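Local coordinates for C24 protein (Bizionia argentinensis JUB59, PDB 6OV6) that is of unknown function but binds manganese and probably forms the receptor-binding tip of a long tail fibre of a temperate bacteriophage, at residues 60-65 and 96-101. Residues are numbered along the deposited sequence; the frame is centred on the assembly and turned at random.
Sequences NGEVFK and FERYVT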
loop_
_atom_site.group_PDB
_atom_site.type_symbol
_atom_site.label_atom_id
_atom_site.label_comp_id
_atom_site.label_asym_id
_atom_site.label_seq_id
_atom_site.Cartn_x
_atom_site.Cartn_y
_atom_site.Cartn_z
ATOM N N ASN A 60 -8.128 4.555 45.350
ATOM C CA ASN A 60 -7.041 4.281 46.290
ATOM C C ASN A 60 -7.184 2.971 47.082
ATOM O O ASN A 60 -7.249 2.985 48.322
ATOM C CB ASN A 60 -6.869 5.488 47.225
ATOM C CG ASN A 60 -6.544 6.783 46.527
ATOM O OD1 ASN A 60 -6.009 6.819 45.411
ATOM N ND2 ASN A 60 -6.903 7.869 47.161
ATOM N N GLY A 61 -7.269 1.868 46.342
ATOM C CA GLY A 61 -7.326 0.536 46.914
ATOM C C GLY A 61 -8.654 0.090 47.478
ATOM O O GLY A 61 -8.722 -1.005 48.020
ATOM N N GLU A 62 -9.725 0.916 47.363
ATOM C CA GLU A 62 -11.034 0.506 47.898
ATOM C C GLU A 62 -12.115 0.540 46.846
ATOM O O GLU A 62 -12.227 1.528 46.106
ATOM C CB GLU A 62 -11.489 1.417 49.065
ATOM C CG GLU A 62 -10.534 1.503 50.235
ATOM C CD GLU A 62 -11.131 2.300 51.377
ATOM O OE1 GLU A 62 -10.761 3.486 51.525
ATOM O OE2 GLU A 62 -12.083 1.793 52.009
ATOM N N VAL A 63 -12.982 -0.476 46.875
ATOM C CA VAL A 63 -14.156 -0.562 46.021
ATOM C C VAL A 63 -15.299 0.070 46.836
ATOM O O VAL A 63 -15.543 -0.358 47.978
ATOM C CB VAL A 63 -14.480 -2.027 45.611
ATOM C CG1 VAL A 63 -15.776 -2.113 44.808
ATOM C CG2 VAL A 63 -13.327 -2.683 44.856
ATOM N N PHE A 64 -15.989 1.069 46.264
ATOM C CA PHE A 64 -17.088 1.761 46.940
ATOM C C PHE A 64 -18.364 1.779 46.171
ATOM O O PHE A 64 -18.351 1.995 44.959
ATOM C CB PHE A 64 -16.750 3.256 47.182
ATOM C CG PHE A 64 -15.664 3.577 48.172
ATOM C CD1 PHE A 64 -15.887 3.453 49.540
ATOM C CD2 PHE A 64 -14.412 4.006 47.740
ATOM C CE1 PHE A 64 -14.884 3.757 50.455
ATOM C CE2 PHE A 64 -13.411 4.307 48.659
ATOM C CZ PHE A 64 -13.668 4.206 50.011
ATOM N N LYS A 65 -19.495 1.746 46.910
ATOM C CA LYS A 65 -20.809 2.034 46.350
ATOM C C LYS A 65 -20.759 3.557 46.059
ATOM O O LYS A 65 -20.172 4.321 46.841
ATOM C CB LYS A 65 -21.933 1.767 47.372
ATOM C CG LYS A 65 -22.233 0.286 47.586
ATOM C CD LYS A 65 -22.993 0.029 48.891
ATOM C CE LYS A 65 -22.987 -1.439 49.271
ATOM N NZ LYS A 65 -23.616 -1.664 50.598
ATOM N N PHE A 96 -21.333 3.782 61.314
ATOM C CA PHE A 96 -21.121 4.484 60.048
ATOM C C PHE A 96 -20.902 3.562 58.861
ATOM O O PHE A 96 -20.398 2.448 59.013
ATOM C CB PHE A 96 -19.931 5.449 60.173
ATOM C CG PHE A 96 -20.076 6.542 61.200
ATOM C CD1 PHE A 96 -20.880 7.651 60.950
ATOM C CD2 PHE A 96 -19.411 6.465 62.421
ATOM C CE1 PHE A 96 -21.044 8.652 61.916
ATOM C CE2 PHE A 96 -19.547 7.482 63.373
ATOM C CZ PHE A 96 -20.359 8.572 63.111
ATOM N N GLU A 97 -21.236 4.068 57.672
ATOM C CA GLU A 97 -21.018 3.406 56.379
ATOM C C GLU A 97 -20.231 4.375 55.498
ATOM O O GLU A 97 -20.383 5.594 55.637
ATOM C CB GLU A 97 -22.354 3.000 55.718
ATOM C CG GLU A 97 -23.336 4.144 55.527
ATOM C CD GLU A 97 -24.670 3.747 54.933
ATOM O OE1 GLU A 97 -25.521 3.207 55.678
ATOM O OE2 GLU A 97 -24.891 4.037 53.736
ATOM N N ARG A 98 -19.356 3.839 54.644
ATOM C CA ARG A 98 -18.527 4.626 53.747
ATOM C C ARG A 98 -18.941 4.395 52.313
ATOM O O ARG A 98 -19.196 3.268 51.918
ATOM C CB ARG A 98 -17.033 4.330 53.974
ATOM C CG ARG A 98 -16.530 4.984 55.262
ATOM C CD ARG A 98 -15.208 4.442 55.752
ATOM N NE ARG A 98 -14.102 4.901 54.912
ATOM C CZ ARG A 98 -13.438 4.119 54.072
ATOM N NH1 ARG A 98 -13.740 2.831 53.978
ATOM N NH2 ARG A 98 -12.448 4.611 53.345
ATOM N N TYR A 99 -19.050 5.468 51.549
ATOM C CA TYR A 99 -19.475 5.419 50.150
ATOM C C TYR A 99 -18.971 6.669 49.490
ATOM O O TYR A 99 -18.435 7.557 50.156
ATOM C CB TYR A 99 -21.040 5.318 50.027
ATOM C CG TYR A 99 -21.775 6.462 50.698
ATOM C CD1 TYR A 99 -22.201 7.568 49.966
ATOM C CD2 TYR A 99 -21.989 6.467 52.077
ATOM C CE1 TYR A 99 -22.834 8.646 50.586
ATOM C CE2 TYR A 99 -22.607 7.548 52.710
ATOM C CZ TYR A 99 -23.043 8.627 51.958
ATOM O OH TYR A 99 -23.649 9.690 52.577
ATOM N N VAL A 100 -19.106 6.733 48.177
ATOM C CA VAL A 100 -18.689 7.901 47.406
ATOM C C VAL A 100 -19.937 8.564 46.854
ATOM O O VAL A 100 -20.875 7.870 46.457
ATOM C CB VAL A 100 -17.674 7.489 46.305
ATOM C CG1 VAL A 100 -17.335 8.641 45.353
ATOM C CG2 VAL A 100 -16.402 6.960 46.954
ATOM N N THR A 101 -19.942 9.909 46.842
ATOM C CA THR A 101 -21.022 10.719 46.281
ATOM C C THR A 101 -20.524 12.058 45.748
ATOM O O THR A 101 -19.373 12.431 45.999
ATOM C CB THR A 101 -22.247 10.809 47.229
ATOM O OG1 THR A 101 -23.366 11.228 46.449
ATOM C CG2 THR A 101 -22.043 11.759 48.394
HETATM O O HOH W 1 -19.219 1.623 49.819
#
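With CG anti to its carbonyl carbon (chi1 -57°) and the chain extended beyond, Glu62 reaches across to Arg98, whose own chain bends at chi3 (73°) to turn the guanidinium end-on. The two flat groups lie nearly coplanar and meet as a bidentate salt bridge: Arg98 NH2 donates to Glu62 OE1 at 2.7 Å and Arg98 NH1 to Glu62 OE2 at 2.8 Å, each oxygen using its syn lone pair. Phe64, on the same side of its strand, crosses Arg98 obliquely. Its CE1 sits over one face of the guanidinium, near the margin rather than over the centre, while Phe64 CZ comes within 3.6 Å of Arg98 NH2, so that the ring presents its edge to the charged group. Farther along, Val100 CG2 packs against Phe64 CD2 at 3.6 Å, on the part of the ring remote from the ion pair. Backbone pairing takes over where the strands converge: Val100 N donates an almost straight bond to Lys65 O (3.0 Å), and a water accepts from Lys65 N while donating to Arg98 O, bridging the chains as they splay apart. The example thus illustrates a parallel strand pair inside a mixed sheet whose short segments diverge at 78°, side chains and a water spanning the gap. Strand 51-59 flanks 62-70, strand 74-81 flanks 96-102 and sends Ile77 against Phe64, and Val28 of a second subunit packs on Val63 and Lys65.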